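Local atomic coordinates of lantibiotic dehydratase (Microbispora corallina, PDB entry 5EHK), a protein that probably dehydrates serine and threonine residues of the NAI-107 precursor peptide in a tRNA-dependent manner during lantibiotic biosynthesis. Residues A[8-13]-A[381-386]; A[385-390]-A[791-796]; A[501-506]-A[661-666]. All coordinates share one frame; numbering follows the deposited sequence.

Interaction 1 (A[8-13]-A[381-386]); sequences AWDVFM and VVRTEI
Ala8 and Arg383 bring the two backbones closest, with their CA atoms 6.6 Å apart where the chain near the N terminus passes the first turns of helix 380-395. Arg383 carries the contact from the helix side. Its CG lies opposite the backbone N (chi1 -176°), which sends the chain out of the helix and across to Ala8. There Arg383 CG packs against the methyl group, 3.8 Å from Ala8 CB. A bend at chi3 then turns the guanidinium towards the backbone of residues 8 to 10. NH2 does most of the polar work. It makes a salt bridge to Asp10, with Arg383 NH2 2.6 Å from Asp10 OD1. OD1 lies in the guanidinium plane and uses its anti lone pair. The carboxylate stands almost perpendicular to the guanidinium, at 89°, so this is a single-point contact and not a paired, side-by-side one. Arg383 NH2 also gives a weak hydrogen bond to Ala8 O at 3.5 Å.

The contact joins a helix to one face of a sheet in the dehydratase N-terminal region. Strand 6-17 runs antiparallel between strands 147-155 and 785-792, and Arg383 also packs on Phe154 of the former. NH1 turns to a second acid, in a salt bridge with Glu380 of the same helix. Asp10 on NH2 and Glu380 on NH1 hold the guanidinium at two of its nitrogens and limit its rotation. Trp9 faces the other way, its indole NE1 hydrogen-bonded to Glu791 and its ring in a cation-pi contact with Arg554.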
loop_
_atom_site.group_PDB
_atom_site.type_symbol
_atom_site.label_atom_id
_atom_site.label_comp_id
_atom_site.label_asym_id
_atom_site.label_seq_id
_atom_site.Cartn_x
_atom_site.Cartn_y
_atom_site.Cartn_z
ATOM N N ALA A 8 6.006 -0.228 -40.275
ATOM C CA ALA A 8 5.318 1.068 -40.368
ATOM C C ALA A 8 4.402 1.139 -41.588
ATOM O O ALA A 8 4.572 0.397 -42.561
ATOM C CB ALA A 8 6.319 2.219 -40.393
ATOM N N TRP A 9 3.409 2.016 -41.515
ATOM C CA TRP A 9 2.510 2.303 -42.637
ATOM C C TRP A 9 3.252 2.994 -43.770
ATOM O O TRP A 9 4.306 3.579 -43.548
ATOM C CB TRP A 9 1.398 3.242 -42.184
ATOM C CG TRP A 9 0.257 2.614 -41.473
ATOM C CD1 TRP A 9 0.151 1.321 -41.039
ATOM C CD2 TRP A 9 -0.962 3.259 -41.116
ATOM N NE1 TRP A 9 -1.075 1.124 -40.442
ATOM C CE2 TRP A 9 -1.769 2.307 -40.466
ATOM C CE3 TRP A 9 -1.452 4.549 -41.294
ATOM C CZ2 TRP A 9 -3.034 2.604 -39.991
ATOM C CZ3 TRP A 9 -2.707 4.846 -40.823
ATOM C CH2 TRP A 9 -3.488 3.876 -40.177
ATOM N N ASP A 10 2.687 2.972 -44.974
ATOM C CA ASP A 10 3.306 3.698 -46.079
ATOM C C ASP A 10 3.201 5.192 -45.838
ATOM O O ASP A 10 4.177 5.916 -46.025
ATOM C CB ASP A 10 2.600 3.419 -47.409
ATOM C CG ASP A 10 2.864 2.034 -47.945
ATOM O OD1 ASP A 10 3.825 1.381 -47.490
ATOM O OD2 ASP A 10 2.122 1.623 -48.863
ATOM N N VAL A 11 2.016 5.651 -45.426
ATOM C CA VAL A 11 1.788 7.078 -45.213
ATOM C C VAL A 11 1.914 7.405 -43.748
ATOM O O VAL A 11 1.855 6.506 -42.901
ATOM C CB VAL A 11 0.405 7.536 -45.690
ATOM C CG1 VAL A 11 0.225 7.213 -47.158
ATOM C CG2 VAL A 11 -0.684 6.883 -44.856
ATOM N N PHE A 12 2.090 8.691 -43.457
ATOM C CA PHE A 12 2.179 9.170 -42.093
ATOM C C PHE A 12 1.707 10.599 -42.044
ATOM O O PHE A 12 1.579 11.224 -43.082
ATOM C CB PHE A 12 3.601 9.025 -41.527
ATOM C CG PHE A 12 4.687 9.619 -42.390
ATOM C CD1 PHE A 12 4.806 10.999 -42.545
ATOM C CD2 PHE A 12 5.618 8.796 -43.010
ATOM C CE1 PHE A 12 5.811 11.541 -43.315
ATOM C CE2 PHE A 12 6.624 9.334 -43.780
ATOM C CZ PHE A 12 6.716 10.709 -43.934
ATOM N N MET A 13 1.394 11.103 -40.850
ATOM C CA MET A 13 0.929 12.479 -40.712
ATOM C C MET A 13 2.074 13.357 -40.233
ATOM O O MET A 13 3.013 12.870 -39.619
ATOM C CB MET A 13 -0.270 12.582 -39.764
ATOM C CG MET A 13 -0.999 13.922 -39.830
ATOM S SD MET A 13 -2.266 14.209 -38.565
ATOM C CE MET A 13 -1.263 14.477 -37.099
ATOM N N VAL A 381 15.174 4.072 -45.465
ATOM C CA VAL A 381 16.150 3.814 -44.409
ATOM C C VAL A 381 15.611 4.354 -43.086
ATOM O O VAL A 381 15.853 3.780 -42.029
ATOM C CB VAL A 381 17.565 4.406 -44.737
ATOM C CG1 VAL A 381 17.527 5.936 -44.805
ATOM C CG2 VAL A 381 18.623 3.916 -43.747
ATOM N N VAL A 382 14.842 5.436 -43.165
ATOM C CA VAL A 382 14.237 6.032 -41.984
ATOM C C VAL A 382 13.101 5.165 -41.444
ATOM O O VAL A 382 13.057 4.883 -40.248
ATOM C CB VAL A 382 13.736 7.448 -42.261
ATOM C CG1 VAL A 382 12.860 7.938 -41.100
ATOM C CG2 VAL A 382 14.923 8.373 -42.486
ATOM N N ARG A 383 12.199 4.733 -42.322
ATOM C CA ARG A 383 11.143 3.797 -41.936
ATOM C C ARG A 383 11.696 2.588 -41.172
ATOM O O ARG A 383 11.083 2.101 -40.233
ATOM C CB ARG A 383 10.397 3.305 -43.170
ATOM C CG ARG A 383 9.212 2.394 -42.873
ATOM C CD ARG A 383 8.963 1.457 -44.037
ATOM N NE ARG A 383 7.547 1.291 -44.346
ATOM C CZ ARG A 383 6.987 1.598 -45.514
ATOM N NH1 ARG A 383 7.713 2.106 -46.504
ATOM N NH2 ARG A 383 5.690 1.395 -45.695
ATOM N N THR A 384 12.874 2.124 -41.553
ATOM C CA THR A 384 13.497 0.999 -40.870
ATOM C C THR A 384 14.063 1.376 -39.499
ATOM O O THR A 384 14.100 0.547 -38.588
ATOM C CB THR A 384 14.551 0.336 -41.779
ATOM O OG1 THR A 384 13.847 -0.389 -42.791
ATOM C CG2 THR A 384 15.459 -0.641 -41.005
ATOM N N GLU A 385 14.515 2.623 -39.365
ATOM C CA GLU A 385 15.058 3.094 -38.091
ATOM C C GLU A 385 13.919 3.090 -37.086
ATOM O O GLU A 385 13.995 2.441 -36.043
ATOM C CB GLU A 385 15.666 4.498 -38.229
ATOM C CG GLU A 385 16.473 5.000 -37.013
ATOM C CD GLU A 385 17.643 4.089 -36.581
ATOM O OE1 GLU A 385 18.553 3.805 -37.392
ATOM O OE2 GLU A 385 17.666 3.678 -35.399
ATOM N N ILE A 386 12.841 3.768 -37.451
ATOM C CA ILE A 386 11.677 3.850 -36.615
ATOM C C ILE A 386 11.128 2.480 -36.266
ATOM O O ILE A 386 10.804 2.227 -35.118
ATOM C CB ILE A 386 10.608 4.693 -37.289
ATOM C CG1 ILE A 386 11.166 6.101 -37.532
ATOM C CG2 ILE A 386 9.327 4.719 -36.450
ATOM C CD1 ILE A 386 10.224 6.996 -38.239
#

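Interaction 2 (A[385-390]-A[791-796]); sequences EIERAA and ERRDRH
Arg793 lays the NH2 edge of its guanidinium against the carboxylate of Glu387, and this one pair makes the whole contact. Arg793 NH2 lies 2.8 Å from Glu387 OE1 in a salt bridge. The other carboxylate oxygen is farther off: Glu387 OE2 is 3.7 Å from Arg793 NH2. OE1 sits near the guanidinium plane. The two flat groups are nevertheless turned 61° apart, so they do not pair side by side. The side chains cross at about a right angle. Glu387 runs straight beyond CG (chi2 176°), which carries its carboxylate well clear of the helix. Arg793 is extended at first and then bends at chi3 (-68°), which swings its guanidinium round to meet the acid. The backbones stay apart, with the nearest CA atoms, Glu387 and Glu791, separated by 9.8 Å.

The salt bridge ties helix 380-395 to the loop that follows strand 785-792. The start of the chain passes between them. Arg793 NE is hydrogen-bonded to Ser4 O, and its NH2 also bonds Phe6 O. Glu387 takes the backbone N of Ala8 on OE2.

The loop has its own internal bonds. Arg792 reaches over the turn, giving NE to Asp794 O and NH2 to Arg795 O, both at 3.0 Å. His796 ND1 meets Asp794 OD1 at 2.8 Å, on its syn side but tilted out of the carboxylate plane.

Each carboxylate oxygen of Glu387 thus has a separate partner: a guanidinium on OE1 and a backbone amide on OE2. Both would stabilise the ionised form of this buried acid, so Glu387 is probably charged.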
loop_
_atom_site.group_PDB
_atom_site.type_symbol
_atom_site.label_atom_id
_atom_site.label_comp_id
_atom_site.label_asym_id
_atom_site.label_seq_id
_atom_site.Cartn_x
_atom_site.Cartn_y
_atom_site.Cartn_z
ATOM N N GLU A 385 14.515 2.623 -39.365
ATOM C CA GLU A 385 15.058 3.094 -38.091
ATOM C C GLU A 385 13.919 3.090 -37.086
ATOM O O GLU A 385 13.995 2.441 -36.043
ATOM C CB GLU A 385 15.666 4.498 -38.229
ATOM C CG GLU A 385 16.473 5.000 -37.013
ATOM C CD GLU A 385 17.643 4.089 -36.581
ATOM O OE1 GLU A 385 18.553 3.805 -37.392
ATOM O OE2 GLU A 385 17.666 3.678 -35.399
ATOM N N ILE A 386 12.841 3.768 -37.451
ATOM C CA ILE A 386 11.677 3.850 -36.615
ATOM C C ILE A 386 11.128 2.480 -36.266
ATOM O O ILE A 386 10.804 2.227 -35.118
ATOM C CB ILE A 386 10.608 4.693 -37.289
ATOM C CG1 ILE A 386 11.166 6.101 -37.532
ATOM C CG2 ILE A 386 9.327 4.719 -36.450
ATOM C CD1 ILE A 386 10.224 6.996 -38.239
ATOM N N GLU A 387 11.077 1.565 -37.217
ATOM C CA GLU A 387 10.609 0.226 -36.885
ATOM C C GLU A 387 11.505 -0.482 -35.877
ATOM O O GLU A 387 11.011 -1.252 -35.049
ATOM C CB GLU A 387 10.474 -0.631 -38.131
ATOM C CG GLU A 387 9.428 -0.101 -39.074
ATOM C CD GLU A 387 9.348 -0.889 -40.357
ATOM O OE1 GLU A 387 10.175 -1.803 -40.541
ATOM O OE2 GLU A 387 8.480 -0.570 -41.193
ATOM N N ARG A 388 12.812 -0.234 -35.939
ATOM C CA ARG A 388 13.749 -0.905 -35.041
ATOM C C ARG A 388 13.663 -0.262 -33.644
ATOM O O ARG A 388 13.882 -0.909 -32.622
ATOM C CB ARG A 388 15.184 -0.814 -35.589
ATOM C CG ARG A 388 15.526 -1.855 -36.678
ATOM C CD ARG A 388 17.050 -2.002 -36.924
ATOM N NE ARG A 388 17.662 -3.001 -36.045
ATOM C CZ ARG A 388 18.769 -3.694 -36.326
ATOM N NH1 ARG A 388 19.419 -3.497 -37.467
ATOM N NH2 ARG A 388 19.227 -4.586 -35.454
ATOM N N ALA A 389 13.303 1.012 -33.619
ATOM C CA ALA A 389 13.187 1.755 -32.381
ATOM C C ALA A 389 11.973 1.276 -31.594
ATOM O O ALA A 389 12.087 0.903 -30.421
ATOM C CB ALA A 389 13.097 3.228 -32.675
ATOM N N ALA A 390 10.814 1.318 -32.254
ATOM C CA ALA A 390 9.589 0.735 -31.737
ATOM C C ALA A 390 9.870 -0.640 -31.120
ATOM O O ALA A 390 9.448 -0.908 -29.989
ATOM C CB ALA A 390 8.548 0.631 -32.837
ATOM N N GLU A 791 2.150 -1.559 -37.297
ATOM C CA GLU A 791 1.306 -2.703 -36.948
ATOM C C GLU A 791 2.179 -3.908 -36.699
ATOM O O GLU A 791 3.310 -3.960 -37.184
ATOM C CB GLU A 791 0.322 -3.047 -38.067
ATOM C CG GLU A 791 -0.550 -1.898 -38.533
ATOM C CD GLU A 791 -1.511 -2.301 -39.655
ATOM O OE1 GLU A 791 -1.414 -3.452 -40.152
ATOM O OE2 GLU A 791 -2.397 -1.481 -39.999
ATOM N N ARG A 792 1.665 -4.887 -35.961
ATOM C CA ARG A 792 2.375 -6.147 -35.840
ATOM C C ARG A 792 2.614 -6.700 -37.249
ATOM O O ARG A 792 1.672 -6.814 -38.038
ATOM C CB ARG A 792 1.559 -7.124 -35.012
ATOM C CG ARG A 792 2.299 -8.411 -34.669
ATOM C CD ARG A 792 1.447 -9.365 -33.803
ATOM N NE ARG A 792 0.117 -9.601 -34.364
ATOM C CZ ARG A 792 -1.012 -9.175 -33.811
ATOM N NH1 ARG A 792 -0.976 -8.511 -32.667
ATOM N NH2 ARG A 792 -2.177 -9.427 -34.396
ATOM N N ARG A 793 3.873 -7.002 -37.572
ATOM C CA ARG A 793 4.256 -7.500 -38.908
ATOM C C ARG A 793 3.576 -8.844 -39.212
ATOM O O ARG A 793 2.842 -8.954 -40.186
ATOM C CB ARG A 793 5.799 -7.590 -39.042
ATOM C CG ARG A 793 6.340 -7.864 -40.460
ATOM C CD ARG A 793 7.881 -7.764 -40.551
ATOM N NE ARG A 793 8.345 -6.391 -40.363
ATOM C CZ ARG A 793 8.452 -5.490 -41.338
ATOM N NH1 ARG A 793 8.142 -5.817 -42.583
ATOM N NH2 ARG A 793 8.851 -4.252 -41.070
ATOM N N ASP A 794 3.778 -9.825 -38.337
ATOM C CA ASP A 794 3.112 -11.119 -38.419
ATOM C C ASP A 794 1.719 -10.941 -37.864
ATOM O O ASP A 794 1.508 -11.001 -36.655
ATOM C CB ASP A 794 3.828 -12.164 -37.577
ATOM C CG ASP A 794 3.045 -13.462 -37.466
ATOM O OD1 ASP A 794 2.049 -13.639 -38.210
ATOM O OD2 ASP A 794 3.429 -14.323 -36.634
ATOM N N ARG A 795 0.764 -10.745 -38.759
ATOM C CA ARG A 795 -0.533 -10.239 -38.375
ATOM C C ARG A 795 -1.463 -11.263 -37.691
ATOM O O ARG A 795 -2.447 -10.865 -37.066
ATOM C CB ARG A 795 -1.223 -9.633 -39.597
ATOM C CG ARG A 795 -1.871 -10.690 -40.497
ATOM C CD ARG A 795 -3.350 -10.370 -40.693
ATOM N NE ARG A 795 -3.480 -8.930 -40.885
ATOM C CZ ARG A 795 -4.589 -8.229 -40.679
ATOM N NH1 ARG A 795 -5.710 -8.831 -40.273
ATOM N NH2 ARG A 795 -4.564 -6.910 -40.893
ATOM N N HIS A 796 -1.179 -12.558 -37.798
ATOM C CA HIS A 796 -2.137 -13.558 -37.310
ATOM C C HIS A 796 -2.376 -13.414 -35.794
ATOM O O HIS A 796 -1.473 -12.992 -35.051
ATOM C CB HIS A 796 -1.702 -14.982 -37.664
ATOM C CG HIS A 796 -0.820 -15.606 -36.639
ATOM N ND1 HIS A 796 0.516 -15.289 -36.515
ATOM C CD2 HIS A 796 -1.086 -16.510 -35.666
ATOM C CE1 HIS A 796 1.036 -15.974 -35.514
ATOM N NE2 HIS A 796 0.084 -16.722 -34.978
#

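Interaction 3 (A[501-506]-A[661-666]); sequences LELGVH and RLWEPW
Trp663 turns one face of its indole to strand 500-508, and two leucines lie over that face in CH-pi contacts. The strand is an inner one of a sheet in the dehydratase N-terminal region, flanked by strands 521-524 and 785-792. The tryptophan comes from the loop between helix 647-656 and strand 676-682. Leu501 and Leu503, two residues apart on the strand, divide the ring system between them. Leu501 CD1 sits 3.8 Å from the centroid of the five-membered ring, 15° off its normal. Leu503 CD2 sits 3.6 Å from the centroid of the six-membered ring, 20° off its normal. The chi1 of Trp663, 78°, places CG between the backbone N and the carbonyl carbon, and the indole extends along the strand. Leu503 and the indole run past each other in opposite directions. Leu501 meets the ring at a slant.

Other parts complete the buried site. Leu393 of helix 380-395 touches Trp663, and the ring of His531 also meets the indole. Trp663 NE1 gives a weak hydrogen bond to Ser530 O. Beside it, Leu501 CB approaches Trp663 NE1 to 3.7 Å.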
loop_
_atom_site.group_PDB
_atom_site.type_symbol
_atom_site.label_atom_id
_atom_site.label_comp_id
_atom_site.label_asym_id
_atom_site.label_seq_id
_atom_site.Cartn_x
_atom_site.Cartn_y
_atom_site.Cartn_z
ATOM N N LEU A 501 0.351 0.682 -32.972
ATOM C CA LEU A 501 0.852 1.776 -32.144
ATOM C C LEU A 501 1.183 3.003 -33.008
ATOM O O LEU A 501 1.117 2.923 -34.230
ATOM C CB LEU A 501 2.064 1.346 -31.306
ATOM C CG LEU A 501 3.346 0.981 -32.043
ATOM C CD1 LEU A 501 4.521 1.430 -31.205
ATOM C CD2 LEU A 501 3.419 -0.528 -32.348
ATOM N N GLU A 502 1.487 4.131 -32.365
ATOM C CA GLU A 502 1.854 5.359 -33.055
ATOM C C GLU A 502 2.968 6.043 -32.298
ATOM O O GLU A 502 2.825 6.308 -31.114
ATOM C CB GLU A 502 0.642 6.302 -33.183
ATOM C CG GLU A 502 -0.419 5.776 -34.164
ATOM C CD GLU A 502 -1.665 6.650 -34.284
ATOM O OE1 GLU A 502 -2.009 7.389 -33.321
ATOM O OE2 GLU A 502 -2.309 6.576 -35.354
ATOM N N LEU A 503 4.087 6.299 -32.966
ATOM C CA LEU A 503 5.177 7.064 -32.384
ATOM C C LEU A 503 5.173 8.392 -33.110
ATOM O O LEU A 503 4.950 8.448 -34.316
ATOM C CB LEU A 503 6.520 6.339 -32.570
ATOM C CG LEU A 503 6.587 4.934 -31.962
ATOM C CD1 LEU A 503 7.851 4.179 -32.352
ATOM C CD2 LEU A 503 6.444 5.007 -30.432
ATOM N N GLY A 504 5.378 9.474 -32.385
ATOM C CA GLY A 504 5.533 10.760 -33.029
ATOM C C GLY A 504 7.002 11.043 -32.929
ATOM O O GLY A 504 7.562 10.846 -31.864
ATOM N N VAL A 505 7.640 11.460 -34.017
ATOM C CA VAL A 505 9.083 11.710 -33.974
ATOM C C VAL A 505 9.527 12.946 -34.731
ATOM O O VAL A 505 8.803 13.466 -35.579
ATOM C CB VAL A 505 9.925 10.506 -34.467
ATOM C CG1 VAL A 505 9.781 9.288 -33.537
ATOM C CG2 VAL A 505 9.588 10.174 -35.904
ATOM N N HIS A 506 10.719 13.417 -34.380
ATOM C CA HIS A 506 11.450 14.382 -35.175
ATOM C C HIS A 506 12.460 13.579 -35.987
ATOM O O HIS A 506 13.141 12.687 -35.451
ATOM C CB HIS A 506 12.247 15.322 -34.274
ATOM C CG HIS A 506 11.409 16.228 -33.424
ATOM N ND1 HIS A 506 10.393 17.007 -33.934
ATOM C CD2 HIS A 506 11.470 16.507 -32.098
ATOM C CE1 HIS A 506 9.854 17.715 -32.956
ATOM N NE2 HIS A 506 10.488 17.431 -31.832
ATOM N N ARG A 661 1.030 -6.911 -24.699
ATOM C CA ARG A 661 2.094 -6.198 -24.001
ATOM C C ARG A 661 2.350 -4.799 -24.602
ATOM O O ARG A 661 2.658 -4.672 -25.777
ATOM C CB ARG A 661 3.366 -7.037 -23.987
ATOM C CG ARG A 661 4.558 -6.328 -23.398
ATOM C CD ARG A 661 5.671 -7.297 -23.109
ATOM N NE ARG A 661 6.727 -6.668 -22.327
ATOM C CZ ARG A 661 7.715 -7.325 -21.724
ATOM N NH1 ARG A 661 7.808 -8.658 -21.799
ATOM N NH2 ARG A 661 8.612 -6.632 -21.041
ATOM N N LEU A 662 2.187 -3.751 -23.798
ATOM C CA LEU A 662 2.101 -2.395 -24.327
ATOM C C LEU A 662 3.364 -1.576 -24.143
ATOM O O LEU A 662 3.806 -1.377 -23.024
ATOM C CB LEU A 662 0.962 -1.661 -23.644
ATOM C CG LEU A 662 -0.425 -2.291 -23.606
ATOM C CD1 LEU A 662 -1.282 -1.398 -22.732
ATOM C CD2 LEU A 662 -1.007 -2.371 -24.987
ATOM N N TRP A 663 3.899 -1.044 -25.239
ATOM C CA TRP A 663 5.122 -0.253 -25.206
ATOM C C TRP A 663 4.902 1.022 -24.354
ATOM O O TRP A 663 3.771 1.494 -24.203
ATOM C CB TRP A 663 5.518 0.119 -26.641
ATOM C CG TRP A 663 4.695 1.242 -27.128
ATOM C CD1 TRP A 663 3.424 1.178 -27.615
ATOM C CD2 TRP A 663 5.051 2.626 -27.101
ATOM N NE1 TRP A 663 2.968 2.442 -27.915
ATOM C CE2 TRP A 663 3.944 3.352 -27.605
ATOM C CE3 TRP A 663 6.196 3.325 -26.698
ATOM C CZ2 TRP A 663 3.947 4.743 -27.721
ATOM C CZ3 TRP A 663 6.204 4.708 -26.807
ATOM C CH2 TRP A 663 5.085 5.403 -27.319
ATOM N N GLU A 664 5.973 1.574 -23.786
ATOM C CA GLU A 664 5.889 2.852 -23.074
ATOM C C GLU A 664 7.118 3.642 -23.420
ATOM O O GLU A 664 8.122 3.070 -23.835
ATOM C CB GLU A 664 5.920 2.633 -21.569
ATOM C CG GLU A 664 4.896 1.703 -21.004
ATOM C CD GLU A 664 4.867 1.762 -19.493
ATOM O OE1 GLU A 664 5.870 2.218 -18.891
ATOM O OE2 GLU A 664 3.852 1.335 -18.904
ATOM N N PRO A 665 7.080 4.956 -23.201
ATOM C CA PRO A 665 8.286 5.772 -23.354
ATOM C C PRO A 665 9.444 5.291 -22.499
ATOM O O PRO A 665 9.260 4.468 -21.613
ATOM C CB PRO A 665 7.829 7.122 -22.850
ATOM C CG PRO A 665 6.430 7.177 -23.236
ATOM C CD PRO A 665 5.888 5.796 -23.028
ATOM N N TRP A 666 10.628 5.826 -22.770
ATOM C CA TRP A 666 11.824 5.529 -21.999
ATOM C C TRP A 666 11.608 5.923 -20.527
ATOM O O TRP A 666 11.202 7.051 -20.215
ATOM C CB TRP A 666 13.038 6.269 -22.599
ATOM C CG TRP A 666 14.277 6.119 -21.780
ATOM C CD1 TRP A 666 14.737 6.977 -20.821
ATOM C CD2 TRP A 666 15.200 5.032 -21.830
ATOM N NE1 TRP A 666 15.903 6.493 -20.277
ATOM C CE2 TRP A 666 16.204 5.294 -20.876
ATOM C CE3 TRP A 666 15.278 3.858 -22.590
ATOM C CZ2 TRP A 666 17.274 4.414 -20.655
ATOM C CZ3 TRP A 666 16.347 2.984 -22.377
ATOM C CH2 TRP A 666 17.323 3.267 -21.413
#

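All three contacts border the same region of sheet and helix. Interactions 1 and 2 use successive turns of helix 380-395, and their centres lie about 10 Å apart. Glu387 of interaction 2 accepts the backbone N of Ala8 of interaction 1, with OE2 2.7 Å from N. Trp9 NE1 and Glu791 OE2 form a second link at 3.0 Å. Interaction 3, about 11 Å from interaction 2 between centres, joins the others by apolar packing. Ala390 CB lies 3.6 Å from Leu503 CD1, and Ile386 CD1 lies 4.0 Å from Val505 CG2. Arg383 and Glu387 meet the other segments through charge, whereas Ile386 and Ala390 pack on strand 500-508.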